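Local coordinates for uncharacterized protein (Bacteroides ovatus, PDB 4DQA) that is of unknown function but probably binds carbohydrate, joining an N-terminal beta-sandwich domain to a concanavalin A-like lectin/glucanase domain, at residues A[12-17]-A[128-133]; A[47-52]-A[111-116]; A[188-193]-A[205-210]. One frame throughout, in Å; residues are numbered along the deposited sequence. Where two conformers were deposited one is given.

Contact 1. Residues A[12-17]-A[128-133]; sequences ESKEYN and IAYFFF
Tyr16 and Phe131 are paired across the parallel strands 15-17 and 128-133. The pairing is by backbone. Tyr130 N gives a nearly straight hydrogen bond to Lys14 O at 2.8 Å. Tyr16 N then bonds to Tyr130 O, and Phe132 N to Tyr16 O at 2.7 Å. Tyr16 thus uses both its N and its O on the partner strand. A CA-H...O contact from Glu15 CA to Tyr130 O supplements these bonds.

The aromatic contacts come next. The rings of Tyr16 and Phe131 point the same way and lie side by side. Their planes are only 13° apart, but they are slid so far that they barely overlap. Contact is made by Tyr16 CD1 and Phe131 CE1, 3.7 Å apart. Phe131 also meets Phe29 of strand 27-35, across the sandwich.

The other face carries Glu15, Asn17, Tyr130 and Phe132. The aliphatic part of Glu15 runs past the rim of the Phe132 ring, with CB at the edge in plane. Its carboxylate plane stands 73° from the ring, and OE2 bonds to Tyr58 OH. The Asn17 amide lies beside Phe132, with OD1 3.7 Å from Phe132 CB. Just before the strand, Lys14 has CG anti to its backbone N (chi1 -177°), which puts CG 3.8 Å from Tyr130 CD1. The extended chain carries CE on to Tyr130 CE1.

The chemistry is therefore split. Main-chain bonds fix the register. Lys14 and Glu15 bring carbon atoms against the Tyr130 and Phe132 rings, Glu15 at the edge, and Asn17 brings its amide oxygen alongside Phe132.

Contact 2. Residues A[47-52]-A[111-116]; sequences YSVAEP and LPMRVH
Tyr47, Ser48 and Val49 pair with Val115, Arg114 and Met113 in an antiparallel part of the N-terminal domain's beta sandwich. Ser48 and Arg114 form the hydrogen-bonded pair. Ser48 N bonds to Arg114 O at 3.0 Å, and Arg114 N to Ser48 O. Past the end of strand 43-49, Ala50 N adds a bond to Pro112 O.

The tight side carries Tyr47, Val49, Met113 and Val115, and Leu111 joins it. Tyr47 and Val115 lie side by side and point the same way, with Tyr47 CE1 3.6 Å from Val115 CG2. Met113 is a selenomethionine. Its chain bends at chi2 and chi3, which folds CE back to 3.3 Å from Ser48 O. Val49 CG2 packs on its SE at 4.0 Å, and Val49 CG1 meets Leu111 CD1. Phe131 and Leu31 extend this apolar layer, while Tyr47 OH bonds to Ser33 OG. Close packing also holds at the buried pair just past the strand end, where Ala50 CB rests on CB and CG of Pro112.

The side of Ser48, Arg114 and His116 is more polar and partly exposed. Arg114 reaches outward, and a water accepts from its NH2 and from Glu51 N, bridging the two segments. Ser48 OG occupies the crowded position between its backbone N and carbonyl carbon (chi1 64°). This sets it at the edge of the His116 ring, near the ring plane. The hydroxyl and the imidazole share one short hydrogen bond, in which either could be the donor: Ser48 OG to His116 NE2, 2.7 Å.

Contact 3. Residues A[188-193]-A[205-210]; sequences ILRIGD and EVAGGQ
Ile188 and Arg190 pair with Ala207 and Glu205 as antiparallel neighbours, on strands 188-190 and 205-208, whose axes approach to 4.9 Å, with 143° between their directions. They belong to a small three-stranded sheet of the concanavalin A-like domain. Two hydrogen-bonded pairs flank the non-hydrogen-bonded pair of Leu189 and Val206. Ile188 and Ala207 exchange two N-H...O bonds. Arg190 N gives a nearly straight bond to Glu205 O at 3.0 Å, and Glu205 N returns one to Arg190 O.

On the Leu189 and Val206 face, the contacts are with main-chain oxygens. Leu189 CD1 touches Glu205 O, and Val206 CG2 touches Ile188 O. On the other face, Arg190 and Glu205 lie side by side and point the same way. The Arg190 chain is extended from CG to NE. The guanidinium meets Glu205 side-on. NE and NH2 both donate to Glu205 OE1, each at 2.9 Å, in a salt bridge. OE1 lies in the guanidinium plane, but the carboxylate is turned 57° from it. Both nitrogens come from the same face of the carboxylate, NH2 from well above its plane and NE on the anti side, 28° out of it. The other oxygen, OE2, bonds to Thr199 OG1.

Asp193 completes a salt-bridge network. Its OD2 is 3.5 Å from Arg190 NH2, well out of the guanidinium plane, so only charge links them. Asp193 OD1 bonds to Asn177 ND2. The opposite face of the guanidinium is covered by a methyl group: Ala207 CB sits over its centre, 3.4 Å from Arg190 CZ.

Overall arrangement
Contacts 1 and 2 belong to one mixed sheet of the N-terminal domain, their centres about 11 Å apart. Strand 107-117 lies between strands 43-49 and 128-135, and strand 15-19 follows on the far side of 128-135. Ala129 O with Met113 N, and Phe131 O with Leu111 N, probably hydrogen-bond across that junction. Along the chain, contact 2 opens and closes between the two segments of contact 1, so the first and last strands of this sheet are brought together. Contact 3 comes later, in the separate lectin-like domain. Its centre is about 51 Å from that of contact 1 and about 56 Å from that of contact 2. Its nearest atoms stay about 33 Å from contact 1, so the two domains are built independently here.

Contact 1. Residues A[12-17]-A[128-133]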
loop_
_atom_site.group_PDB
_atom_site.type_symbol
_atom_site.label_atom_id
_atom_site.label_comp_id
_atom_site.label_asym_id
_atom_site.label_seq_id
_atom_site.Cartn_x
_atom_site.Cartn_y
_atom_site.Cartn_z
ATOM N N GLU A 12 16.603 26.492 -15.365
ATOM C CA GLU A 12 16.954 27.296 -14.179
ATOM C C GLU A 12 16.557 26.584 -12.912
ATOM O O GLU A 12 17.293 26.593 -11.923
ATOM C CB GLU A 12 16.228 28.638 -14.244
ATOM C CG GLU A 12 16.544 29.608 -13.131
ATOM C CD GLU A 12 15.922 30.953 -13.407
ATOM O OE1 GLU A 12 14.701 31.112 -13.183
ATOM O OE2 GLU A 12 16.647 31.844 -13.878
ATOM N N SER A 13 15.375 25.982 -12.936
ATOM C CA SER A 13 14.889 25.203 -11.800
ATOM C C SER A 13 14.824 23.754 -12.231
ATOM O O SER A 13 14.187 23.415 -13.233
ATOM C CB SER A 13 13.511 25.683 -11.329
ATOM N N LYS A 14 15.496 22.908 -11.462
ATOM C CA LYS A 14 15.637 21.503 -11.797
ATOM C C LYS A 14 14.332 20.730 -11.596
ATOM O O LYS A 14 14.044 19.856 -12.387
ATOM C CB LYS A 14 16.740 20.877 -10.937
ATOM C CG LYS A 14 17.034 19.416 -11.263
ATOM C CD LYS A 14 17.925 18.776 -10.192
ATOM C CE LYS A 14 18.272 17.308 -10.516
ATOM N NZ LYS A 14 19.145 16.638 -9.470
ATOM N N GLU A 15 13.553 21.075 -10.562
ATOM C CA GLU A 15 12.449 20.228 -10.089
ATOM C C GLU A 15 11.163 20.981 -9.733
ATOM O O GLU A 15 11.205 22.050 -9.123
ATOM C CB GLU A 15 12.888 19.451 -8.837
ATOM C CG GLU A 15 14.183 18.689 -8.986
ATOM C CD GLU A 15 14.450 17.769 -7.813
ATOM O OE1 GLU A 15 13.847 17.957 -6.730
ATOM O OE2 GLU A 15 15.271 16.850 -7.984
ATOM N N TYR A 16 10.027 20.383 -10.093
ATOM C CA TYR A 16 8.696 20.902 -9.742
ATOM C C TYR A 16 7.791 19.784 -9.238
ATOM O O TYR A 16 7.862 18.666 -9.726
ATOM C CB TYR A 16 8.042 21.550 -10.964
ATOM C CG TYR A 16 8.682 22.853 -11.345
ATOM C CD1 TYR A 16 9.754 22.890 -12.223
ATOM C CD2 TYR A 16 8.233 24.054 -10.800
ATOM C CE1 TYR A 16 10.356 24.095 -12.572
ATOM C CE2 TYR A 16 8.828 25.262 -11.136
ATOM C CZ TYR A 16 9.888 25.277 -12.020
ATOM O OH TYR A 16 10.476 26.480 -12.348
ATOM N N ASN A 17 6.940 20.091 -8.270
ATOM C CA ASN A 17 6.053 19.107 -7.656
ATOM C C ASN A 17 4.592 19.472 -7.835
ATOM O O ASN A 17 4.193 20.604 -7.568
ATOM C CB ASN A 17 6.355 18.969 -6.164
ATOM C CG ASN A 17 7.748 18.433 -5.907
ATOM O OD1 ASN A 17 7.953 17.222 -5.828
ATOM N ND2 ASN A 17 8.716 19.332 -5.784
ATOM N N ILE A 128 17.896 18.791 -18.143
ATOM C CA ILE A 128 16.670 18.049 -17.884
ATOM C C ILE A 128 15.906 18.734 -16.757
ATOM O O ILE A 128 16.480 19.102 -15.730
ATOM C CB ILE A 128 16.948 16.584 -17.498
ATOM C CG1 ILE A 128 17.672 15.855 -18.635
ATOM C CG2 ILE A 128 15.636 15.884 -17.120
ATOM C CD1 ILE A 128 18.237 14.518 -18.236
ATOM N N ALA A 129 14.614 18.937 -16.974
ATOM C CA ALA A 129 13.712 19.479 -15.974
ATOM C C ALA A 129 12.841 18.316 -15.494
ATOM O O ALA A 129 12.303 17.562 -16.321
ATOM C CB ALA A 129 12.847 20.586 -16.582
ATOM N N TYR A 130 12.692 18.182 -14.179
ATOM C CA TYR A 130 11.942 17.067 -13.608
ATOM C C TYR A 130 10.635 17.556 -13.010
ATOM O O TYR A 130 10.619 18.465 -12.181
ATOM C CB TYR A 130 12.761 16.367 -12.521
ATOM C CG TYR A 130 14.077 15.794 -12.980
ATOM C CD1 TYR A 130 15.210 16.596 -13.090
ATOM C CD2 TYR A 130 14.203 14.452 -13.282
ATOM C CE1 TYR A 130 16.406 16.086 -13.501
ATOM C CE2 TYR A 130 15.409 13.930 -13.681
ATOM C CZ TYR A 130 16.507 14.758 -13.812
ATOM O OH TYR A 130 17.730 14.247 -14.231
ATOM N N PHE A 131 9.537 17.003 -13.491
ATOM C CA PHE A 131 8.225 17.344 -12.985
ATOM C C PHE A 131 7.663 16.125 -12.272
ATOM O O PHE A 131 7.529 15.071 -12.861
ATOM C CB PHE A 131 7.331 17.766 -14.141
ATOM C CG PHE A 131 7.866 18.971 -14.877
ATOM C CD1 PHE A 131 7.554 20.264 -14.450
ATOM C CD2 PHE A 131 8.730 18.812 -15.933
ATOM C CE1 PHE A 131 8.070 21.374 -15.119
ATOM C CE2 PHE A 131 9.250 19.922 -16.604
ATOM C CZ PHE A 131 8.927 21.196 -16.184
ATOM N N PHE A 132 7.362 16.291 -10.994
ATOM C CA PHE A 132 6.946 15.183 -10.152
ATOM C C PHE A 132 5.455 15.292 -9.861
ATOM O O PHE A 132 4.900 16.388 -9.675
ATOM C CB PHE A 132 7.742 15.192 -8.859
ATOM C CG PHE A 132 9.208 14.988 -9.057
ATOM C CD1 PHE A 132 9.712 13.730 -9.290
ATOM C CD2 PHE A 132 10.090 16.049 -9.001
ATOM C CE1 PHE A 132 11.058 13.527 -9.459
ATOM C CE2 PHE A 132 11.440 15.856 -9.172
ATOM C CZ PHE A 132 11.931 14.589 -9.407
ATOM N N PHE A 133 4.796 14.138 -9.842
ATOM C CA PHE A 133 3.352 14.080 -9.635
ATOM C C PHE A 133 3.074 13.039 -8.570
ATOM O O PHE A 133 3.480 11.882 -8.690
ATOM C CB PHE A 133 2.649 13.708 -10.936
ATOM C CG PHE A 133 2.960 14.625 -12.063
ATOM C CD1 PHE A 133 4.121 14.446 -12.817
ATOM C CD2 PHE A 133 2.130 15.692 -12.371
ATOM C CE1 PHE A 133 4.427 15.305 -13.856
ATOM C CE2 PHE A 133 2.445 16.550 -13.412
ATOM C CZ PHE A 133 3.593 16.358 -14.145
#

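Contact 2. Residues A[47-52]-A[111-116]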
loop_
_atom_site.group_PDB
_atom_site.type_symbol
_atom_site.label_atom_id
_atom_site.label_comp_id
_atom_site.label_asym_id
_atom_site.label_seq_id
_atom_site.Cartn_x
_atom_site.Cartn_y
_atom_site.Cartn_z
ATOM N N TYR A 47 12.319 20.614 -27.391
ATOM C CA TYR A 47 12.143 19.768 -26.222
ATOM C C TYR A 47 11.762 18.353 -26.585
ATOM O O TYR A 47 11.169 18.085 -27.639
ATOM C CB TYR A 47 11.061 20.367 -25.311
ATOM C CG TYR A 47 11.365 21.779 -24.867
ATOM C CD1 TYR A 47 12.253 22.013 -23.819
ATOM C CD2 TYR A 47 10.795 22.883 -25.491
ATOM C CE1 TYR A 47 12.563 23.287 -23.421
ATOM C CE2 TYR A 47 11.092 24.171 -25.081
ATOM C CZ TYR A 47 11.980 24.363 -24.045
ATOM O OH TYR A 47 12.275 25.655 -23.639
ATOM N N SER A 48 12.059 17.441 -25.674
ATOM C CA SER A 48 11.621 16.066 -25.821
ATOM C C SER A 48 11.484 15.435 -24.452
ATOM O O SER A 48 12.023 15.939 -23.470
ATOM C CB SER A 48 12.621 15.263 -26.632
ATOM O OG SER A 48 13.873 15.182 -25.949
ATOM N N VAL A 49 10.762 14.329 -24.377
ATOM C CA VAL A 49 10.719 13.560 -23.129
ATOM C C VAL A 49 12.005 12.775 -23.031
ATOM O O VAL A 49 12.439 12.124 -23.990
ATOM C CB VAL A 49 9.520 12.634 -23.109
ATOM C CG1 VAL A 49 9.524 11.755 -21.850
ATOM C CG2 VAL A 49 8.225 13.437 -23.225
ATOM N N ALA A 50 12.676 12.869 -21.893
ATOM C CA ALA A 50 13.941 12.196 -21.712
ATOM C C ALA A 50 13.779 10.678 -21.623
ATOM O O ALA A 50 12.699 10.171 -21.370
ATOM C CB ALA A 50 14.627 12.697 -20.450
ATOM N N GLU A 51 14.880 9.979 -21.815
ATOM C CA GLU A 51 14.891 8.527 -21.736
ATOM C C GLU A 51 14.501 8.041 -20.343
ATOM O O GLU A 51 14.865 8.651 -19.341
ATOM C CB GLU A 51 16.290 8.010 -22.051
ATOM C CG GLU A 51 16.751 8.253 -23.489
ATOM C CD GLU A 51 16.240 7.204 -24.463
ATOM O OE1 GLU A 51 15.204 6.554 -24.181
ATOM O OE2 GLU A 51 16.889 7.012 -25.512
ATOM N N PRO A 52 13.759 6.926 -20.262
ATOM C CA PRO A 52 13.423 6.391 -18.938
ATOM C C PRO A 52 14.652 6.128 -18.055
ATOM O O PRO A 52 14.507 6.210 -16.833
ATOM C CB PRO A 52 12.698 5.080 -19.263
ATOM C CG PRO A 52 12.091 5.312 -20.608
ATOM C CD PRO A 52 13.079 6.190 -21.348
ATOM N N LEU A 111 7.900 13.169 -14.924
ATOM C CA LEU A 111 8.061 13.439 -16.340
ATOM C C LEU A 111 9.346 14.250 -16.482
ATOM O O LEU A 111 9.393 15.411 -16.067
ATOM C CB LEU A 111 6.867 14.241 -16.877
ATOM C CG LEU A 111 6.989 14.657 -18.343
ATOM C CD1 LEU A 111 6.997 13.444 -19.226
ATOM C CD2 LEU A 111 5.847 15.592 -18.736
ATOM N N PRO A 112 10.393 13.652 -17.058
ATOM C CA PRO A 112 11.645 14.371 -17.257
ATOM C C PRO A 112 11.670 14.945 -18.655
ATOM O O PRO A 112 11.471 14.193 -19.603
ATOM C CB PRO A 112 12.704 13.282 -17.093
ATOM C CG PRO A 112 12.026 12.028 -17.574
ATOM C CD PRO A 112 10.541 12.207 -17.297
HETATM N N MSE A 113 11.842 16.257 -18.770
HETATM C CA MSE A 113 11.894 16.906 -20.074
HETATM C C MSE A 113 13.312 17.364 -20.394
HETATM O O MSE A 113 13.956 18.013 -19.586
HETATM C CB MSE A 113 10.989 18.127 -20.081
HETATM C CG MSE A 113 9.527 17.864 -19.763
HETATM SE SE MSE A 113 8.691 16.765 -21.138
HETATM C CE MSE A 113 9.329 17.602 -22.700
ATOM N N ARG A 114 13.773 17.038 -21.591
ATOM C CA ARG A 114 15.073 17.445 -22.063
ATOM C C ARG A 114 14.948 18.648 -22.951
ATOM O O ARG A 114 14.006 18.745 -23.728
ATOM C CB ARG A 114 15.705 16.312 -22.867
ATOM C CG ARG A 114 17.109 16.611 -23.331
ATOM C CD ARG A 114 17.760 15.373 -23.877
ATOM N NE ARG A 114 18.132 14.395 -22.851
ATOM C CZ ARG A 114 19.318 14.353 -22.245
ATOM N NH1 ARG A 114 20.244 15.269 -22.526
ATOM N NH2 ARG A 114 19.584 13.391 -21.359
ATOM N N VAL A 115 15.903 19.566 -22.838
ATOM C CA VAL A 115 16.004 20.670 -23.786
ATOM C C VAL A 115 17.176 20.425 -24.735
ATOM O O VAL A 115 18.223 19.866 -24.352
ATOM C CB VAL A 115 16.109 22.059 -23.077
ATOM C CG1 VAL A 115 17.381 22.151 -22.233
ATOM C CG2 VAL A 115 16.056 23.204 -24.089
ATOM N N HIS A 116 16.995 20.858 -25.979
ATOM C CA HIS A 116 17.951 20.752 -27.061
ATOM C C HIS A 116 18.070 22.142 -27.697
ATOM O O HIS A 116 17.171 22.986 -27.548
ATOM C CB HIS A 116 17.432 19.807 -28.156
ATOM C CG HIS A 116 16.958 18.479 -27.673
ATOM N ND1 HIS A 116 17.802 17.422 -27.418
ATOM C CD2 HIS A 116 15.709 18.037 -27.399
ATOM C CE1 HIS A 116 17.093 16.392 -26.992
ATOM N NE2 HIS A 116 15.818 16.730 -27.000
HETATM O O HOH W 1 17.548 11.500 -22.374
#

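Contact 3. Residues A[188-193]-A[205-210]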
loop_
_atom_site.group_PDB
_atom_site.type_symbol
_atom_site.label_atom_id
_atom_site.label_comp_id
_atom_site.label_asym_id
_atom_site.label_seq_id
_atom_site.Cartn_x
_atom_site.Cartn_y
_atom_site.Cartn_z
ATOM N N ILE A 188 -4.208 -18.759 16.110
ATOM C CA ILE A 188 -5.207 -17.706 15.981
ATOM C C ILE A 188 -4.683 -16.395 16.591
ATOM O O ILE A 188 -3.998 -16.393 17.617
ATOM C CB ILE A 188 -6.556 -18.174 16.583
ATOM C CG1 ILE A 188 -7.718 -17.267 16.142
ATOM C CG2 ILE A 188 -6.475 -18.232 18.087
ATOM C CD1 ILE A 188 -9.100 -17.828 16.431
ATOM N N LEU A 189 -4.960 -15.299 15.901
ATOM C CA LEU A 189 -4.672 -13.960 16.385
ATOM C C LEU A 189 -5.965 -13.348 16.891
ATOM O O LEU A 189 -6.992 -13.318 16.185
ATOM C CB LEU A 189 -4.069 -13.112 15.267
ATOM C CG LEU A 189 -3.694 -11.674 15.625
ATOM C CD1 LEU A 189 -2.539 -11.685 16.600
ATOM C CD2 LEU A 189 -3.335 -10.901 14.353
ATOM N N ARG A 190 -5.933 -12.931 18.155
ATOM C CA ARG A 190 -7.114 -12.385 18.809
ATOM C C ARG A 190 -6.719 -11.220 19.694
ATOM O O ARG A 190 -5.534 -10.920 19.874
ATOM C CB ARG A 190 -7.793 -13.474 19.639
ATOM C CG ARG A 190 -6.972 -13.984 20.803
ATOM C CD ARG A 190 -7.587 -15.250 21.414
ATOM N NE ARG A 190 -6.853 -15.717 22.587
ATOM C CZ ARG A 190 -6.991 -16.938 23.107
ATOM N NH1 ARG A 190 -7.834 -17.813 22.557
ATOM N NH2 ARG A 190 -6.274 -17.279 24.154
ATOM N N ILE A 191 -7.734 -10.552 20.237
ATOM C CA ILE A 191 -7.501 -9.534 21.260
ATOM C C ILE A 191 -8.255 -10.009 22.482
ATOM O O ILE A 191 -9.487 -10.157 22.455
ATOM C CB ILE A 191 -8.012 -8.139 20.864
ATOM C CG1 ILE A 191 -7.577 -7.789 19.435
ATOM C CG2 ILE A 191 -7.463 -7.137 21.855
ATOM C CD1 ILE A 191 -8.216 -6.527 18.895
ATOM N N GLY A 192 -7.510 -10.298 23.541
ATOM C CA GLY A 192 -8.080 -10.711 24.801
ATOM C C GLY A 192 -8.329 -12.185 24.997
ATOM O O GLY A 192 -8.646 -12.915 24.060
ATOM N N ASP A 193 -8.186 -12.614 26.241
ATOM C CA ASP A 193 -8.810 -13.875 26.674
ATOM C C ASP A 193 -9.161 -13.728 28.150
ATOM O O ASP A 193 -8.718 -14.503 29.007
ATOM C CB ASP A 193 -7.891 -15.070 26.437
ATOM C CG ASP A 193 -8.597 -16.390 26.711
ATOM O OD1 ASP A 193 -9.802 -16.497 26.381
ATOM O OD2 ASP A 193 -7.953 -17.307 27.252
ATOM N N GLU A 205 -2.939 -10.998 21.216
ATOM C CA GLU A 205 -2.415 -12.285 21.623
ATOM C C GLU A 205 -2.471 -13.256 20.482
ATOM O O GLU A 205 -3.415 -13.248 19.693
ATOM C CB GLU A 205 -3.250 -12.840 22.788
ATOM C CG GLU A 205 -2.835 -14.198 23.297
ATOM C CD GLU A 205 -3.633 -14.625 24.526
ATOM O OE1 GLU A 205 -4.892 -14.704 24.447
ATOM O OE2 GLU A 205 -3.005 -14.890 25.578
ATOM N N VAL A 206 -1.443 -14.096 20.382
ATOM C CA VAL A 206 -1.511 -15.273 19.546
ATOM C C VAL A 206 -1.705 -16.522 20.397
ATOM O O VAL A 206 -1.088 -16.684 21.443
ATOM C CB VAL A 206 -0.303 -15.380 18.608
ATOM C CG1 VAL A 206 0.973 -15.445 19.365
ATOM C CG2 VAL A 206 -0.432 -16.607 17.742
ATOM N N ALA A 207 -2.617 -17.384 19.967
ATOM C CA ALA A 207 -2.967 -18.574 20.725
ATOM C C ALA A 207 -3.102 -19.787 19.826
ATOM O O ALA A 207 -3.139 -19.663 18.611
ATOM C CB ALA A 207 -4.281 -18.325 21.502
ATOM N N GLY A 208 -3.130 -20.965 20.428
ATOM C CA GLY A 208 -3.247 -22.202 19.677
ATOM C C GLY A 208 -2.458 -23.292 20.347
ATOM O O GLY A 208 -2.696 -23.631 21.511
ATOM N N GLY A 209 -1.516 -23.860 19.611
ATOM C CA GLY A 209 -0.601 -24.829 20.199
ATOM C C GLY A 209 0.389 -24.201 21.168
ATOM O O GLY A 209 0.964 -24.890 22.029
ATOM N N GLN A 210 0.616 -22.900 21.004
ATOM C CA GLN A 210 1.504 -22.127 21.867
ATOM C C GLN A 210 1.009 -20.687 21.846
ATOM O O GLN A 210 0.261 -20.309 20.943
ATOM C CB GLN A 210 2.943 -22.193 21.363
ATOM C CG GLN A 210 3.072 -22.024 19.856
ATOM C CD GLN A 210 2.713 -23.281 19.082
ATOM O OE1 GLN A 210 3.173 -24.372 19.405
ATOM N NE2 GLN A 210 1.886 -23.128 18.055
#